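PDB 3WEV: L-lysine 6-oxidase from Marinomonas mediterranea, which oxidises the side-chain amine of L-lysine with a cysteine tryptophylquinone cofactor, releasing ammonium and the hydrogen peroxide that gives it antibacterial activity. Local coordinates for residues Ala95-Arg100 against Ser113-Gly118; Phe99-Gly104 against Gly382-Ser387; Val386-Phe391 against Pro526-Ala531; Val399-Ala404 against Gln519-Ser524; Met447-Glu452 against Lys503-Pro508. One frame throughout, in Å; residues are numbered along the deposited sequence. Where two conformers were deposited one is given.

Contact 1. Residues Ala95-Arg100 against Ser113-Gly118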
# COMPACT_ATOMS: atom_id res chain seq x y z
N ALA B 95 24.54 3.49 6.00
CA ALA B 95 25.11 3.23 7.29
C ALA B 95 25.00 4.44 8.25
O ALA B 95 25.35 4.34 9.42
CB ALA B 95 26.58 2.90 7.07
N TRP B 96 24.47 5.58 7.78
CA TRP B 96 24.38 6.72 8.66
C TRP B 96 23.00 6.83 9.35
O TRP B 96 22.14 5.95 9.25
CB TRP B 96 24.77 8.01 7.89
CG TRP B 96 25.20 9.14 8.76
CD1 TRP B 96 24.66 10.39 8.83
CD2 TRP B 96 26.30 9.13 9.67
NE1 TRP B 96 25.34 11.15 9.74
CE2 TRP B 96 26.34 10.38 10.30
CE3 TRP B 96 27.20 8.15 10.07
CZ2 TRP B 96 27.25 10.69 11.31
CZ3 TRP B 96 28.11 8.45 11.07
CH2 TRP B 96 28.15 9.70 11.66
N TYR B 97 22.81 7.92 10.04
CA TYR B 97 21.58 8.23 10.75
C TYR B 97 20.53 8.67 9.77
O TYR B 97 20.85 9.23 8.73
CB TYR B 97 21.85 9.41 11.69
CG TYR B 97 22.76 9.09 12.85
CD1 TYR B 97 24.05 9.48 12.84
CD2 TYR B 97 22.29 8.38 13.99
CE1 TYR B 97 24.88 9.20 13.89
CE2 TYR B 97 23.14 8.04 15.03
CZ TYR B 97 24.42 8.49 14.98
OH TYR B 97 25.32 8.27 15.98
N GLU B 98 19.27 8.52 10.16
CA GLU B 98 18.13 9.10 9.44
C GLU B 98 18.32 10.62 9.52
O GLU B 98 18.79 11.16 10.54
CB GLU B 98 16.82 8.67 10.10
CG GLU B 98 16.54 7.18 9.90
CD GLU B 98 15.11 6.81 10.23
OE1 GLU B 98 14.37 7.62 10.89
OE2 GLU B 98 14.69 5.69 9.80
N PHE B 99 17.95 11.30 8.45
CA PHE B 99 18.04 12.75 8.47
C PHE B 99 16.91 13.36 9.28
O PHE B 99 15.76 13.15 8.98
CB PHE B 99 18.10 13.35 7.02
CG PHE B 99 18.31 14.83 7.05
CD1 PHE B 99 19.54 15.34 7.41
CD2 PHE B 99 17.24 15.70 6.88
CE1 PHE B 99 19.74 16.68 7.52
CE2 PHE B 99 17.46 17.06 6.95
CZ PHE B 99 18.69 17.54 7.29
N ARG B 100 17.23 14.18 10.27
CA ARG B 100 16.20 14.80 11.08
C ARG B 100 16.51 16.27 11.25
O ARG B 100 16.75 16.76 12.37
CB ARG B 100 16.12 14.10 12.44
CG ARG B 100 15.50 12.74 12.37
CD ARG B 100 15.15 12.30 13.79
NE ARG B 100 14.34 11.09 13.81
CZ ARG B 100 13.88 10.52 14.90
NH1 ARG B 100 14.19 10.99 16.11
NH2 ARG B 100 13.14 9.42 14.78
N SER B 113 23.79 16.67 19.79
CA SER B 113 24.45 15.51 19.12
C SER B 113 23.46 14.43 18.71
O SER B 113 22.33 14.34 19.23
CB SER B 113 25.53 14.85 19.99
OG SER B 113 24.90 14.02 20.98
N TYR B 114 23.86 13.59 17.75
CA TYR B 114 22.94 12.55 17.30
C TYR B 114 22.50 11.67 18.51
O TYR B 114 21.34 11.35 18.68
CB TYR B 114 23.61 11.67 16.28
CG TYR B 114 23.75 12.27 14.90
CD1 TYR B 114 22.63 12.41 14.09
CD2 TYR B 114 24.99 12.63 14.38
CE1 TYR B 114 22.71 12.92 12.80
CE2 TYR B 114 25.12 13.10 13.05
CZ TYR B 114 23.98 13.24 12.27
OH TYR B 114 24.03 13.75 10.98
N SER B 115 23.46 11.29 19.34
CA SER B 115 23.15 10.50 20.55
C SER B 115 22.29 11.22 21.56
O SER B 115 21.31 10.66 22.06
CB SER B 115 24.45 10.04 21.20
OG SER B 115 25.19 9.37 20.21
N ALA B 116 22.58 12.48 21.84
CA ALA B 116 21.74 13.17 22.81
C ALA B 116 20.36 13.34 22.27
O ALA B 116 19.41 13.37 23.04
CB ALA B 116 22.31 14.51 23.13
N ARG B 117 20.22 13.47 20.95
CA ARG B 117 18.90 13.66 20.36
C ARG B 117 18.22 12.36 20.04
O ARG B 117 17.15 12.38 19.46
CB ARG B 117 19.02 14.51 19.05
CG ARG B 117 19.46 15.95 19.24
CD ARG B 117 18.70 16.64 20.33
NE ARG B 117 18.64 18.08 20.07
CZ ARG B 117 17.93 18.89 20.81
NH1 ARG B 117 17.30 18.39 21.86
NH2 ARG B 117 17.81 20.15 20.52
N GLY B 118 18.86 11.22 20.32
CA GLY B 118 18.31 9.93 19.99
C GLY B 118 17.95 9.67 18.54
O GLY B 118 16.95 8.98 18.24
O HOH W 1 24.04 7.70 18.50
O HOH W 2 15.77 13.40 16.89
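Tyr-114 joins Trp-96 and Tyr-97 in an aromatic cluster that folds the loop between strand 80-91 and helix 129-133 back on itself. Ring contacts carry most of it. Tyr-97 and Tyr-114 form an offset (parallel-displaced) stack, with centroids 4.0 Å apart and planes only 11° from parallel. The displacement places Tyr-97 CD1 over the centre of the Tyr-114 ring, while CG of Tyr-114 sits near the rim of Tyr-97, 3.4 Å from Tyr-97 CE1. It also brings Tyr-114 CB over the face of Tyr-97 in a CH-pi contact. Trp-96 approaches Tyr-114 from the same side as Tyr-97 but turned almost square, planes at 89°, presenting the edge of its five-membered ring in an offset edge-to-face pair. Its CZ2 touches Tyr-114 CE2 at 3.7 Å.

The polar link across the rings is the indole N-H of Trp-96: NE1 donates to Tyr-114 OH over 3.2 Å, fairly straight, with the oxygen slightly tilted from the indole plane. CG of Trp-96 lies anti to its backbone N (chi1 -158°), and this together with the rotation of the ring brings NE1 to that hydroxyl. Beyond the cluster, Tyr-97 also stacks with Trp-121, and Lys-503 makes a cation-pi contact with Trp-96.

Water carries the remaining bonds. One molecule joins Tyr-97 OH to Ser-115 OG, on the first residue of the type I turn Ser-115 to Gly-118. A second lies at the edge of the Arg-100 guanidinium, accepting from NH1 at 3.0 Å while donating to Arg-117 O at 3.1 Å.

Contact 2. Residues Phe99-Gly104 against Gly382-Ser387. With LYS (lysine), chain M.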
# COMPACT_ATOMS: atom_id res chain seq x y z
N PHE B 99 17.95 11.30 8.45
CA PHE B 99 18.04 12.75 8.47
C PHE B 99 16.91 13.36 9.28
O PHE B 99 15.76 13.15 8.98
CB PHE B 99 18.10 13.35 7.02
CG PHE B 99 18.31 14.83 7.05
CD1 PHE B 99 19.54 15.34 7.41
CD2 PHE B 99 17.24 15.70 6.88
CE1 PHE B 99 19.74 16.68 7.52
CE2 PHE B 99 17.46 17.06 6.95
CZ PHE B 99 18.69 17.54 7.29
N ARG B 100 17.23 14.18 10.27
CA ARG B 100 16.20 14.80 11.08
C ARG B 100 16.51 16.27 11.25
O ARG B 100 16.75 16.76 12.37
CB ARG B 100 16.12 14.10 12.44
CG ARG B 100 15.50 12.74 12.37
CD ARG B 100 15.15 12.30 13.79
NE ARG B 100 14.34 11.09 13.81
CZ ARG B 100 13.88 10.52 14.90
NH1 ARG B 100 14.19 10.99 16.11
NH2 ARG B 100 13.14 9.42 14.78
N GLU B 101 16.47 16.98 10.11
CA GLU B 101 16.78 18.38 10.04
C GLU B 101 18.09 18.70 10.81
O GLU B 101 19.17 18.17 10.43
CB GLU B 101 15.58 19.18 10.50
CG GLU B 101 14.38 18.91 9.59
CD GLU B 101 13.64 17.67 9.95
OE1 GLU B 101 13.18 17.52 11.13
OE2 GLU B 101 13.52 16.85 9.04
N LEU B 102 18.05 19.57 11.82
CA LEU B 102 19.28 20.03 12.42
C LEU B 102 19.78 19.15 13.56
O LEU B 102 20.83 19.42 14.14
CB LEU B 102 19.09 21.43 12.94
CG LEU B 102 19.28 22.69 12.05
CD1 LEU B 102 20.17 22.62 10.83
CD2 LEU B 102 18.25 23.75 12.02
N ASN B 103 19.05 18.09 13.88
CA ASN B 103 19.56 17.09 14.87
C ASN B 103 20.81 16.44 14.36
O ASN B 103 20.92 15.90 13.22
CB ASN B 103 18.52 16.06 15.17
CG ASN B 103 17.33 16.65 15.90
OD1 ASN B 103 17.45 17.09 17.06
ND2 ASN B 103 16.25 16.82 15.17
N GLY B 104 21.78 16.45 15.26
CA GLY B 104 23.14 15.97 15.00
C GLY B 104 24.17 17.04 14.67
O GLY B 104 25.40 16.75 14.58
N GLY B 382 14.36 28.50 5.57
CA GLY B 382 15.60 28.17 6.28
C GLY B 382 15.87 26.69 6.41
O GLY B 382 15.25 25.87 5.72
N SER B 383 16.83 26.38 7.30
CA SER B 383 17.32 25.06 7.45
C SER B 383 16.47 24.17 8.37
O SER B 383 16.79 23.01 8.52
CB SER B 383 18.84 25.03 7.82
OG SER B 383 19.70 25.48 6.79
N ASN B 384 15.40 24.69 8.96
CA ASN B 384 14.36 23.86 9.53
C ASN B 384 13.05 24.49 9.64
O ASN B 384 12.67 25.10 10.67
CB ASN B 384 14.69 23.20 10.88
CG ASN B 384 13.59 22.27 11.33
OD1 ASN B 384 12.79 21.75 10.52
ND2 ASN B 384 13.55 22.00 12.62
N SER B 385 12.30 24.37 8.55
CA SER B 385 10.93 24.85 8.46
C SER B 385 9.96 23.59 8.49
O SER B 385 8.75 23.75 8.22
CB SER B 385 10.74 25.56 7.10
OG SER B 385 11.14 24.63 6.08
N VAL B 386 10.51 22.41 8.82
CA VAL B 386 9.84 21.12 8.74
C VAL B 386 9.26 20.58 10.09
O VAL B 386 8.09 20.15 10.15
CB VAL B 386 10.82 20.11 8.13
CG1 VAL B 386 10.20 18.71 8.08
CG2 VAL B 386 11.17 20.55 6.69
N SER B 387 10.11 20.57 11.14
CA SER B 387 9.79 19.96 12.41
C SER B 387 9.68 21.01 13.51
O SER B 387 10.40 21.93 13.52
CB SER B 387 10.84 18.89 12.77
OG SER B 387 12.19 19.30 12.61
N LYS M . 8.56 19.20 2.47
CA LYS M . 9.31 18.20 3.27
C LYS M . 8.54 17.88 4.58
O LYS M . 8.91 16.85 5.21
CB LYS M . 10.79 18.64 3.47
CG LYS M . 11.61 19.24 2.33
CD LYS M . 13.06 18.75 2.24
CE LYS M . 13.97 19.71 1.47
NZ LYS M . 15.25 19.96 1.65
OXT LYS M . 7.57 18.57 5.05
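Glu-101 points its side chain at the 382-387 segment and crosses Asn-384 at a slant, its carboxylate plane 34° from the amide plane. The touch is through the aliphatic part: Glu-101 CG rests 3.4 Å from Asn-384 OD1. A bend at chi2 (83°) then turns the carboxylate aside, towards Ser-387. There the serine hydroxyl donates to Glu-101 OE1 over a short 2.5 Å, on the anti side of the carboxylate and clearly out of its plane. Tyr-392 OH is a second hydrogen-bond partner of the same oxygen, so OE1 is gripped twice. The other oxygen, OE2, faces Val-386 CG1 at 3.9 Å, the two side chains meeting at about a right angle.

Leu-102 covers the far end of the contact: CD2 lies 3.8 Å from Asn-384 CB, and CD1 approaches Ser-383 CB. Its backbone belongs to the type II' turn Arg-100 to Asn-103.

The partner of Glu-101 is itself held by several hydrogen bonds. Asn-384 OD1 accepts from the backbone N of both Val-386 and Ser-387, while its ND2 donates to Ser-387 OG and, beyond the segments, to Val-398 O. Val-386 also reaches the bound substrate, with CG1 3.7 Å from the ligand lysine's O. The arrangement is thus an Asx turn and Asx motif at Asn-384, built into the wall of the lysine pocket and docked against a turn from the N-terminal family region.

Contact 3. Residues Val386-Phe391 against Pro526-Ala531. With LYS (lysine), chain M.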
# COMPACT_ATOMS: atom_id res chain seq x y z
N VAL B 386 10.51 22.41 8.82
CA VAL B 386 9.84 21.12 8.74
C VAL B 386 9.26 20.58 10.09
O VAL B 386 8.09 20.15 10.15
CB VAL B 386 10.82 20.11 8.13
CG1 VAL B 386 10.20 18.71 8.08
CG2 VAL B 386 11.17 20.55 6.69
N SER B 387 10.11 20.57 11.14
CA SER B 387 9.79 19.96 12.41
C SER B 387 9.68 21.01 13.51
O SER B 387 10.40 21.93 13.52
CB SER B 387 10.84 18.89 12.77
OG SER B 387 12.19 19.30 12.61
N SER B 388 8.73 20.85 14.42
CA SER B 388 8.51 21.78 15.49
C SER B 388 9.49 21.42 16.64
O SER B 388 10.13 20.35 16.67
CB SER B 388 7.08 21.58 15.99
OG SER B 388 6.05 21.85 15.04
N SER B 389 9.46 22.25 17.66
CA SER B 389 10.28 22.08 18.86
C SER B 389 9.99 20.79 19.58
O SER B 389 10.89 20.25 20.24
CB SER B 389 10.04 23.24 19.83
OG SER B 389 8.67 23.29 20.27
N ASN B 390 8.73 20.33 19.49
CA ASN B 390 8.28 19.15 20.21
C ASN B 390 8.29 17.82 19.46
O ASN B 390 7.71 16.84 19.94
CB ASN B 390 6.90 19.38 20.81
CG ASN B 390 5.80 19.57 19.75
OD1 ASN B 390 6.00 20.20 18.73
ND2 ASN B 390 4.65 19.12 20.06
N PHE B 391 8.90 17.78 18.26
CA PHE B 391 9.01 16.55 17.48
C PHE B 391 10.14 15.64 17.94
O PHE B 391 11.03 16.02 18.77
CB PHE B 391 9.16 16.85 15.97
CG PHE B 391 7.86 17.35 15.32
CD1 PHE B 391 6.80 17.86 16.09
CD2 PHE B 391 7.71 17.34 13.93
CE1 PHE B 391 5.61 18.30 15.51
CE2 PHE B 391 6.53 17.82 13.36
CZ PHE B 391 5.50 18.30 14.13
N PRO B 526 6.96 30.83 16.89
CA PRO B 526 8.33 30.56 16.53
C PRO B 526 8.76 29.15 16.76
O PRO B 526 9.60 28.65 16.00
CB PRO B 526 9.12 31.57 17.35
CG PRO B 526 8.21 32.77 17.50
CD PRO B 526 6.82 32.13 17.60
N SER B 527 8.15 28.48 17.73
CA SER B 527 8.50 27.07 18.06
C SER B 527 7.77 25.98 17.22
O SER B 527 8.10 24.81 17.31
CB SER B 527 8.34 26.80 19.57
OG SER B 527 6.98 26.72 19.94
N VAL B 528 6.88 26.42 16.33
CA VAL B 528 6.01 25.51 15.65
C VAL B 528 6.21 25.54 14.17
O VAL B 528 6.13 26.60 13.55
CB VAL B 528 4.52 25.75 15.94
CG1 VAL B 528 3.69 24.71 15.18
CG2 VAL B 528 4.22 25.57 17.40
N ASN B 529 6.46 24.38 13.59
CA ASN B 529 6.38 24.24 12.13
C ASN B 529 5.14 23.48 11.62
O ASN B 529 4.51 23.91 10.63
CB ASN B 529 7.65 23.61 11.56
CG ASN B 529 8.75 24.64 11.30
OD1 ASN B 529 8.51 25.69 10.72
ND2 ASN B 529 9.95 24.31 11.67
N LYS B 530 4.77 22.40 12.31
CA LYS B 530 3.61 21.65 11.95
C LYS B 530 2.80 21.34 13.21
O LYS B 530 3.28 21.38 14.36
CB LYS B 530 3.98 20.37 11.18
CG LYS B 530 4.55 20.66 9.81
CD LYS B 530 4.94 19.44 9.08
CE LYS B 530 5.52 19.85 7.74
NZ LYS B 530 5.83 18.60 7.01
N ALA B 531 1.55 21.02 12.98
CA ALA B 531 0.62 20.72 14.05
C ALA B 531 -0.39 19.71 13.51
O ALA B 531 -0.48 19.51 12.31
CB ALA B 531 -0.09 21.99 14.43
N LYS M . 8.56 19.20 2.47
CA LYS M . 9.31 18.20 3.27
C LYS M . 8.54 17.88 4.58
O LYS M . 8.91 16.85 5.21
CB LYS M . 10.79 18.64 3.47
CG LYS M . 11.61 19.24 2.33
CD LYS M . 13.06 18.75 2.24
CE LYS M . 13.97 19.71 1.47
NZ LYS M . 15.25 19.96 1.65
OXT LYS M . 7.57 18.57 5.05
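Ser-388 starts a type I beta turn (Ser-388 to Phe-391) that docks on the approach to strand 530-543, one arm of a long antiparallel hairpin. The tight part lies around its hydroxyl. With OG anti to the carbonyl carbon (chi1 -63°), it drops between two backbone groups: it accepts from Asn-529 N at 2.9 Å and donates to Lys-530 O at 2.9 Å, the latter in the carbonyl plane on a lone pair. Alongside, Asn-529 ND2 donates to Ser-387 O at 3.0 Å. This bond is straight at the hydrogen and lies in the amide plane, but the nitrogen stands well above the carbonyl plane of Ser-387. Asn-384 O is another acceptor for the same amide nitrogen, so Asn-529 bonds both ends of the Asn-384 to Ser-387 turn.

Towards solvent the grip thins. Ser-389 N still donates to Ser-527 O at 2.9 Å, nearly along the C=O axis, but the neighbouring side chains merely approach, Ser-389 OG coming 3.6 Å from Ser-527 CB. Phe-391 touches through its CZ, 3.9 Å from Lys-530 CB, and its ring also has a cation-pi partner in Lys-569.

On the inner side Lys-530 runs out fully extended beyond CG. Its methylenes pass the carbonyl of Val-386, with CD 3.4 Å from Val-386 O, and its NZ ends 2.6 Å from OXT of the bound lysine, donating a hydrogen bond to that carboxylate.

Contact 4. Residues Val399-Ala404 against Gln519-Ser524. With LYS (lysine), chain M.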
# COMPACT_ATOMS: atom_id res chain seq x y z
N VAL B 399 14.80 24.89 15.52
CA VAL B 399 14.03 25.41 14.44
C VAL B 399 14.80 26.56 13.74
O VAL B 399 15.45 27.43 14.35
CB VAL B 399 12.67 25.91 14.95
CG1 VAL B 399 11.91 26.75 13.90
CG2 VAL B 399 11.88 24.76 15.49
N GLU B 400 14.64 26.62 12.42
CA GLU B 400 15.11 27.79 11.66
C GLU B 400 14.23 27.93 10.39
O GLU B 400 14.46 27.28 9.37
CB GLU B 400 16.58 27.61 11.25
CG GLU B 400 17.18 28.91 10.73
CD GLU B 400 18.41 28.72 9.84
OE1 GLU B 400 19.55 28.79 10.41
OE2 GLU B 400 18.23 28.48 8.62
N LYS B 401 13.21 28.75 10.49
CA LYS B 401 12.13 28.71 9.53
C LYS B 401 12.45 29.35 8.17
O LYS B 401 12.18 28.75 7.09
CB LYS B 401 10.93 29.41 10.08
CG LYS B 401 10.31 28.74 11.29
CD LYS B 401 9.00 29.44 11.59
CE LYS B 401 8.27 28.62 12.68
NZ LYS B 401 6.98 29.32 12.95
N PHE B 402 13.09 30.51 8.22
CA PHE B 402 13.36 31.32 7.02
C PHE B 402 14.82 31.65 6.79
O PHE B 402 15.59 31.74 7.74
CB PHE B 402 12.54 32.60 7.09
CG PHE B 402 11.03 32.37 7.16
CD1 PHE B 402 10.35 31.84 6.06
CD2 PHE B 402 10.33 32.62 8.30
CE1 PHE B 402 8.98 31.59 6.11
CE2 PHE B 402 8.95 32.40 8.37
CZ PHE B 402 8.28 31.87 7.28
N LEU B 403 15.17 31.89 5.51
CA LEU B 403 16.56 32.03 5.09
C LEU B 403 17.21 33.32 5.59
O LEU B 403 16.57 34.34 5.75
CB LEU B 403 16.67 31.88 3.56
CG LEU B 403 18.07 31.65 2.96
CD1 LEU B 403 18.72 30.43 3.61
CD2 LEU B 403 18.01 31.54 1.42
N ALA B 404 18.49 33.24 5.91
CA ALA B 404 19.38 34.40 5.98
C ALA B 404 20.62 34.18 5.10
O ALA B 404 20.94 33.05 4.74
CB ALA B 404 19.83 34.59 7.42
N GLN B 519 7.84 24.91 0.65
CA GLN B 519 7.37 24.58 1.99
C GLN B 519 6.37 25.61 2.38
O GLN B 519 6.57 26.80 2.09
CB GLN B 519 8.54 24.63 2.98
CG GLN B 519 8.27 23.86 4.29
CD GLN B 519 8.33 22.36 4.16
OE1 GLN B 519 8.87 21.78 3.23
NE2 GLN B 519 7.70 21.70 5.13
N THR B 520 5.26 25.17 3.01
CA THR B 520 4.27 26.08 3.53
C THR B 520 4.66 26.27 5.01
O THR B 520 4.49 25.38 5.83
CB THR B 520 2.85 25.46 3.29
OG1 THR B 520 2.62 25.51 1.85
CG2 THR B 520 1.79 26.25 3.93
N VAL B 521 5.21 27.42 5.32
CA VAL B 521 5.84 27.71 6.63
C VAL B 521 5.03 28.62 7.54
O VAL B 521 4.66 29.76 7.19
CB VAL B 521 7.25 28.30 6.44
CG1 VAL B 521 8.01 28.35 7.74
CG2 VAL B 521 8.01 27.50 5.36
N ASN B 522 4.77 28.12 8.74
CA ASN B 522 4.04 28.89 9.74
C ASN B 522 4.82 30.15 10.12
O ASN B 522 6.01 30.09 10.28
CB ASN B 522 3.83 28.06 11.02
CG ASN B 522 3.30 28.95 12.13
OD1 ASN B 522 4.07 29.51 12.97
ND2 ASN B 522 2.02 29.18 12.09
N PHE B 523 4.16 31.30 10.26
CA PHE B 523 4.88 32.46 10.76
C PHE B 523 4.25 33.18 11.99
O PHE B 523 4.49 34.37 12.22
CB PHE B 523 5.13 33.38 9.60
CG PHE B 523 3.89 33.91 8.95
CD1 PHE B 523 3.31 35.10 9.37
CD2 PHE B 523 3.32 33.23 7.91
CE1 PHE B 523 2.19 35.61 8.70
CE2 PHE B 523 2.18 33.70 7.27
CZ PHE B 523 1.60 34.90 7.65
N SER B 524 3.50 32.44 12.80
CA SER B 524 2.80 33.01 13.99
C SER B 524 3.42 32.47 15.28
O SER B 524 3.33 33.15 16.32
CB SER B 524 1.33 32.64 14.00
OG SER B 524 1.21 31.19 13.96
N LYS M . 8.56 19.20 2.47
CA LYS M . 9.31 18.20 3.27
C LYS M . 8.54 17.88 4.58
O LYS M . 8.91 16.85 5.21
CB LYS M . 10.79 18.64 3.47
CG LYS M . 11.61 19.24 2.33
CD LYS M . 13.06 18.75 2.24
CE LYS M . 13.97 19.71 1.47
NZ LYS M . 15.25 19.96 1.65
OXT LYS M . 7.57 18.57 5.05
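Two short strands, 400-402 and 519-522, pack across one another in the C-terminal family region, with Lys-401 and Phe-402 of the first lying on Val-521 and Asn-522 of the second. Their axes come within 8.0 Å and run at 110°, so they face each other through side chains and do not pair as sheet neighbours. The apolar part centres on Val-521. CG1, anti to its backbone N (chi1 -169°), reaches the end of the Phe-402 ring, 3.6 Å from CZ, and also touches Lys-401 CB at 3.9 Å. At the ring's edge, near its plane, Phe-402 CE2 meets Phe-523 CB at 4.1 Å.

Lys-401 extends along the same surface to a cluster of carbonyls at the end of strand 518-522. NZ donates to Asn-522 O at 2.9 Å from well above the carbonyl plane; it also bonds Glu-525 O, and weakly Val-528 O. The chain here forms an Asx turn: Asn-522 OD1 accepts from Ser-524 N, and its ND2 donates to Ser-524 OG with the oxygen in the amide plane, as well as to Leu-572 O. The carbonyls around the buried ammonium probably stabilise its charge.

At the other end of the strand Gln-519 reads the bound lysine with both ends of its amide. Its OE1 accepts from the ligand N at 2.7 Å, and its NE2 donates to the ligand OXT at 3.1 Å, almost perfectly straight at 179°.

Contact 5. Residues Met447-Glu452 against Lys503-Pro508. With LYS (lysine), chain M.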
# COMPACT_ATOMS: atom_id res chain seq x y z
N MET B 447 20.07 24.22 4.24
CA MET B 447 20.51 22.83 4.23
C MET B 447 19.61 21.98 5.10
O MET B 447 19.83 21.83 6.31
CB MET B 447 21.99 22.74 4.70
CG MET B 447 23.03 23.07 3.63
SD MET B 447 24.68 23.07 4.39
CE MET B 447 25.73 23.07 2.94
N CYS B 448 18.59 21.39 4.49
CA CYS B 448 17.58 20.59 5.21
C CYS B 448 17.08 19.39 4.42
O CYS B 448 15.86 19.22 4.30
CB CYS B 448 16.42 21.48 5.58
SG CYS B 448 15.23 20.78 6.81
N PRO B 449 17.98 18.54 3.93
CA PRO B 449 19.44 18.60 4.13
C PRO B 449 20.20 19.43 3.09
O PRO B 449 21.33 19.83 3.31
CB PRO B 449 19.86 17.16 3.99
CG PRO B 449 18.88 16.62 2.97
CD PRO B 449 17.57 17.29 3.23
N GLY B 450 19.58 19.68 1.94
CA GLY B 450 20.24 20.35 0.86
C GLY B 450 20.26 19.48 -0.36
O GLY B 450 19.41 18.62 -0.53
N ILE B 451 21.22 19.74 -1.25
CA ILE B 451 21.28 19.01 -2.50
C ILE B 451 22.57 18.21 -2.51
O ILE B 451 22.51 16.97 -2.33
CB ILE B 451 21.12 19.94 -3.75
CG1 ILE B 451 19.74 20.58 -3.80
CG2 ILE B 451 21.36 19.15 -5.08
CD1 ILE B 451 18.60 19.57 -3.87
N GLU B 452 23.73 18.85 -2.73
CA GLU B 452 24.96 18.03 -2.84
C GLU B 452 25.46 17.56 -1.44
O GLU B 452 25.94 16.43 -1.28
CB GLU B 452 26.03 18.78 -3.57
CG GLU B 452 25.65 19.19 -5.01
CD GLU B 452 24.93 20.50 -5.16
OE1 GLU B 452 24.63 21.23 -4.12
OE2 GLU B 452 24.57 20.79 -6.36
N LYS B 503 27.02 11.43 3.24
CA LYS B 503 26.27 10.35 3.86
C LYS B 503 24.97 10.81 4.51
O LYS B 503 24.03 10.04 4.61
CB LYS B 503 27.17 9.64 4.91
CG LYS B 503 27.56 10.53 6.05
CD LYS B 503 28.60 9.83 6.94
CE LYS B 503 29.17 10.81 7.95
NZ LYS B 503 30.20 10.20 8.86
N ARG B 504 24.91 12.04 4.96
CA ARG B 504 23.69 12.58 5.61
C ARG B 504 22.50 12.83 4.70
O ARG B 504 21.35 12.92 5.18
CB ARG B 504 24.00 13.89 6.34
CG ARG B 504 24.90 13.69 7.55
CD ARG B 504 25.36 15.03 8.06
NE ARG B 504 26.14 14.92 9.30
CZ ARG B 504 27.43 14.56 9.37
NH1 ARG B 504 28.11 14.25 8.28
NH2 ARG B 504 28.05 14.50 10.56
N MET B 505 22.78 12.95 3.41
CA MET B 505 21.74 13.22 2.41
C MET B 505 20.76 12.10 2.27
O MET B 505 20.96 10.97 2.75
CB MET B 505 22.30 13.54 1.03
CG MET B 505 23.43 14.53 0.98
SD MET B 505 23.34 16.03 2.01
CE MET B 505 22.27 16.93 0.92
N ALA B 506 19.62 12.41 1.65
CA ALA B 506 18.63 11.36 1.50
C ALA B 506 19.16 10.16 0.72
O ALA B 506 19.97 10.26 -0.28
CB ALA B 506 17.42 11.93 0.81
N CYS B 507 18.70 8.99 1.15
CA CYS B 507 19.07 7.72 0.56
C CYS B 507 17.85 6.99 0.04
O CYS B 507 17.14 6.35 0.85
CB CYS B 507 19.73 6.90 1.65
SG CYS B 507 20.49 5.42 1.00
N PRO B 508 17.54 7.07 -1.29
CA PRO B 508 18.24 7.68 -2.43
C PRO B 508 18.05 9.19 -2.51
O PRO B 508 17.04 9.72 -2.01
CB PRO B 508 17.62 7.01 -3.62
CG PRO B 508 16.19 6.76 -3.20
CD PRO B 508 16.23 6.53 -1.71
N LYS M . 8.56 19.20 2.47
CA LYS M . 9.31 18.20 3.27
C LYS M . 8.54 17.88 4.58
O LYS M . 8.91 16.85 5.21
CB LYS M . 10.79 18.64 3.47
CG LYS M . 11.61 19.24 2.33
CD LYS M . 13.06 18.75 2.24
CE LYS M . 13.97 19.71 1.47
NZ LYS M . 15.25 19.96 1.65
OXT LYS M . 7.57 18.57 5.05
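The peptide planes that follow Pro-449 present flat surfaces to Met-505. The methyl CE of Met-505 sits squarely above the face of the Gly-450 to Ile-451 peptide, 3.5 Å from Gly-450 C. The same methyl stands above the plane of the next carbonyl, 3.3 Å from Ile-451 O, so it is received by two successive peptide faces. Around the puckered pyrrolidine ring of Pro-449 the partners divide: CE of Met-505 approaches at CB, 3.9 Å away, while the Phe-99 side chain packs against the proline from the other side. At the rim, Pro-449 CD is 3.9 Å from NZ of the bound lysine.

Met-505 gets its methyl there by folding up. Chi2 (-43°) and chi3 (-80°) are both bent, so the chain doubles over; CG stays back, 3.9 Å from Glu-452 O, and SD comes 4.2 Å from Pro-449 CB. The contact across the segments is van der Waals packing by the thioether and its methyl. Asp-512 of helix 510-515 touches both Pro-449 and Met-505 from outside. Glu-452, whose backbone borders this packing, sends its carboxylate away to Arg-13 in a salt bridge.

The Pro-449 peptide bond is cis, and the residue before it touches both substrate and cofactor: Cys-448 O accepts from the ligand NZ at 2.8 Å, while Cys-448 N bonds O7 of the tryptophylquinone at position 581. Met-505 therefore packs behind a cis-proline loop whose Cys-448 backbone bonds both the ligand amine and the quinone, consistent with lining the active site.

In the fold
Contacts 2 to 5 all touch the bound lysine: contacts 3 and 4 hold its alpha-amino and carboxylate end (Lys-530 and Gln-519) and contact 5 its side-chain NZ, their centres lying about 20 and 19 Å from that of contact 5. Contact 2 sits between them, 10 to 11 Å from each centre. It probably bonds to all three: Asn-384 O to Asn-529 ND2 (3.0 Å), Gly-382 N to Lys-401 O (2.7 Å) and Ser-383 OG to Met-447 N (2.9 Å). Contact 1 is more remote, the Arg-100 side chain being about 11 Å from the ligand. It shares Phe-99 with contact 2 and meets contact 5, Phe-99 CE2 lying 3.4 Å from Pro-449 N.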